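PDB 4FS7: uncharacterized protein from Bacteroides ovatus, which is of unknown function but, as an extracellular BspA-type leucine-rich repeat protein, probably serves in binding other proteins. Local coordinates for residues E378-R381 / Y382-E385. Residues are numbered along the deposited sequence; the frame is centred on the assembly and turned at random. Where two conformers were deposited one is given.
Sequences EQYR and YDFE
Arg381 runs alongside the ring of Tyr382, the two side chains pointing the same way. Its CB sits beside the peptide link to Tyr382, as it must between neighbours, and the real contact starts at CG. Arg381 CG, set between the backbone N and the carbonyl carbon (chi1 66°), sits almost squarely over the ring, 4.0 Å from the centroid of the Tyr382 ring, a CH-pi contact. From there the chain stays extended to NE, carrying the guanidinium out alongside the phenol end, and the turn at the last torsion (chi4 -80°) lays one of its faces toward the ring: CZ of Arg381 is 3.7 Å from CZ of Tyr382, the planes 36° apart. Arg381 NH1 turns back along the chain and donates to Glu378 O at 2.9 Å, with the carbonyl oxygen in the guanidinium plane. The backbone N of Arg381 reaches the same oxygen from the opposite face, so two bonds grip it. With an alanine in place of Arg381 the Tyr382 ring would lose its cover and Glu378 O one donor, which is likely to leave the phenol freer to turn.

All this happens on a 3-10 turn in the last part of the BspA-type leucine-rich repeat region, leading toward strand 389-393. Asp383 N donates to Tyr380 O at 3.0 Å, and Phe384 N to Arg381 O at 3.3 Å. OD1 of Asp383 accepts a hydrogen bond from Asn360 N. Phe384, buried, stacks on Phe362.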
ATOM      1  N   GLU A 378      -4.898  41.924  15.559  1.00 13.55           N
ATOM      2  CA  GLU A 378      -5.093  41.759  16.997  1.00 13.15           C
ATOM      3  C   GLU A 378      -6.316  40.929  17.375  1.00 12.18           C
ATOM      4  O   GLU A 378      -6.331  40.374  18.474  1.00 12.29           O
ATOM      5  CB  GLU A 378      -5.072  43.112  17.751  0.60 15.54           C
ATOM      6  CG  GLU A 378      -6.228  43.993  17.389  0.60 14.95           C
ATOM      7  CD  GLU A 378      -6.333  45.256  18.231  0.60 17.08           C
ATOM      8  OE1 GLU A 378      -5.305  45.670  18.827  0.60 19.89           O
ATOM      9  OE2 GLU A 378      -7.448  45.838  18.282  0.60 17.04           O
ATOM     10  N   GLN A 379      -7.325  40.848  16.507  1.00 11.48           N
ATOM     11  CA  GLN A 379      -8.505  40.009  16.805  1.00 11.95           C
ATOM     12  C   GLN A 379      -8.146  38.549  16.950  1.00 11.40           C
ATOM     13  O   GLN A 379      -8.922  37.803  17.521  1.00 12.44           O
ATOM     14  CB  GLN A 379      -9.585  40.185  15.737  1.00 12.72           C
ATOM     15  CG  GLN A 379      -9.280  39.626  14.365  1.00 14.40           C
ATOM     16  CD  GLN A 379      -8.489  40.565  13.456  1.00 17.61           C
ATOM     17  OE1 GLN A 379      -7.761  41.499  13.889  1.00 18.83           O
ATOM     18  NE2 GLN A 379      -8.632  40.315  12.161  1.00 18.45           N
ATOM     19  N   TYR A 380      -6.998  38.139  16.415  1.00 11.18           N
ATOM     20  CA  TYR A 380      -6.567  36.746  16.558  1.00 11.03           C
ATOM     21  C   TYR A 380      -5.849  36.460  17.868  1.00 10.55           C
ATOM     22  O   TYR A 380      -5.403  35.338  18.106  1.00 11.09           O
ATOM     23  CB  TYR A 380      -5.732  36.320  15.327  1.00 11.92           C
ATOM     24  CG  TYR A 380      -6.495  36.417  14.050  1.00 11.71           C
ATOM     25  CD1 TYR A 380      -7.718  35.775  13.901  1.00 11.70           C
ATOM     26  CD2 TYR A 380      -6.027  37.174  12.984  1.00 12.52           C
ATOM     27  CE1 TYR A 380      -8.441  35.862  12.707  1.00 12.70           C
ATOM     28  CE2 TYR A 380      -6.744  37.254  11.790  1.00 13.83           C
ATOM     29  CZ  TYR A 380      -7.970  36.581  11.656  1.00 12.73           C
ATOM     30  OH  TYR A 380      -8.671  36.693  10.470  1.00 16.64           O
ATOM     31  N   ARG A 381      -5.759  37.439  18.770  1.00 11.19           N
ATOM     32  CA  ARG A 381      -5.103  37.199  20.022  1.00 11.85           C
ATOM     33  C   ARG A 381      -5.797  36.109  20.836  1.00 10.63           C
ATOM     34  O   ARG A 381      -5.172  35.405  21.628  1.00 11.99           O
ATOM     35  CB  ARG A 381      -4.987  38.487  20.858  1.00 13.18           C
ATOM     36  CG  ARG A 381      -6.293  39.085  21.349  1.00 13.25           C
ATOM     37  CD  ARG A 381      -5.959  40.473  21.903  1.00 17.14           C
ATOM     38  NE  ARG A 381      -7.063  41.223  22.402  1.00 19.62           N
ATOM     39  CZ  ARG A 381      -7.934  41.911  21.664  1.00 19.04           C
ATOM     40  NH1 ARG A 381      -7.882  41.891  20.346  1.00 16.30           N
ATOM     41  NH2 ARG A 381      -8.864  42.637  22.278  1.00 21.01           N
ATOM     42  N   TYR A 382      -7.093  35.922  20.612  1.00 10.73           N
ATOM     43  CA  TYR A 382      -7.866  34.912  21.328  1.00 11.13           C
ATOM     44  C   TYR A 382      -7.535  33.474  20.916  1.00 11.56           C
ATOM     45  O   TYR A 382      -7.924  32.530  21.616  1.00 12.91           O
ATOM     46  CB  TYR A 382      -9.363  35.170  21.143  1.00 12.85           C
ATOM     47  CG  TYR A 382      -9.778  36.587  21.434  1.00 12.59           C
ATOM     48  CD1 TYR A 382      -9.686  37.088  22.709  1.00 13.99           C
ATOM     49  CD2 TYR A 382     -10.221  37.427  20.417  1.00 14.03           C
ATOM     50  CE1 TYR A 382     -10.061  38.397  22.997  1.00 13.80           C
ATOM     51  CE2 TYR A 382     -10.614  38.734  20.672  1.00 14.08           C
ATOM     52  CZ  TYR A 382     -10.491  39.222  21.954  1.00 13.87           C
ATOM     53  OH  TYR A 382     -10.852  40.530  22.206  1.00 17.07           O
ATOM     54  N   ASP A 383      -6.765  33.345  19.835  1.00 10.48           N
ATOM     55  CA  ASP A 383      -6.368  32.045  19.311  1.00  9.73           C
ATOM     56  C   ASP A 383      -5.036  31.549  19.859  1.00  9.92           C
ATOM     57  O   ASP A 383      -4.526  30.515  19.438  1.00 11.07           O
ATOM     58  CB  ASP A 383      -6.423  32.110  17.801  1.00 11.39           C
ATOM     59  CG  ASP A 383      -7.856  32.394  17.334  1.00 11.40           C
ATOM     60  OD1 ASP A 383      -8.762  31.606  17.714  1.00 12.40           O
ATOM     61  OD2 ASP A 383      -8.095  33.443  16.723  1.00 11.80           O
ATOM     62  N   PHE A 384      -4.509  32.299  20.813  1.00 10.28           N
ATOM     63  CA  PHE A 384      -3.342  31.944  21.607  1.00  9.80           C
ATOM     64  C   PHE A 384      -3.728  31.660  23.049  1.00 10.38           C
ATOM     65  O   PHE A 384      -4.793  32.109  23.514  1.00 12.54           O
ATOM     66  CB  PHE A 384      -2.331  33.093  21.622  1.00 11.15           C
ATOM     67  CG  PHE A 384      -1.761  33.440  20.263  1.00 10.44           C
ATOM     68  CD1 PHE A 384      -2.493  34.153  19.367  1.00 10.73           C
ATOM     69  CD2 PHE A 384      -0.476  33.077  19.895  1.00 11.44           C
ATOM     70  CE1 PHE A 384      -1.993  34.515  18.098  1.00 11.19           C
ATOM     71  CE2 PHE A 384       0.015  33.432  18.641  1.00 10.83           C
ATOM     72  CZ  PHE A 384      -0.734  34.154  17.760  1.00 11.92           C
ATOM     73  N   GLU A 385      -2.861  30.989  23.788  1.00 11.12           N
ATOM     74  CA  GLU A 385      -3.040  30.892  25.228  1.00 12.57           C
ATOM     75  C   GLU A 385      -3.069  32.268  25.863  1.00 13.48           C
ATOM     76  O   GLU A 385      -2.437  33.188  25.385  1.00 14.04           O
ATOM     77  CB  GLU A 385      -1.905  30.074  25.836  1.00 13.59           C
ATOM     78  CG  GLU A 385      -2.019  28.593  25.465  1.00 14.59           C
ATOM     79  CD  GLU A 385      -3.208  27.940  26.138  1.00 17.55           C
ATOM     80  OE1 GLU A 385      -3.245  28.032  27.392  1.00 22.53           O
ATOM     81  OE2 GLU A 385      -4.091  27.330  25.465  1.00 17.61           O
TER
HETATM   82  O   HOH W   1      -9.977  35.301  17.376  1.00 15.06           O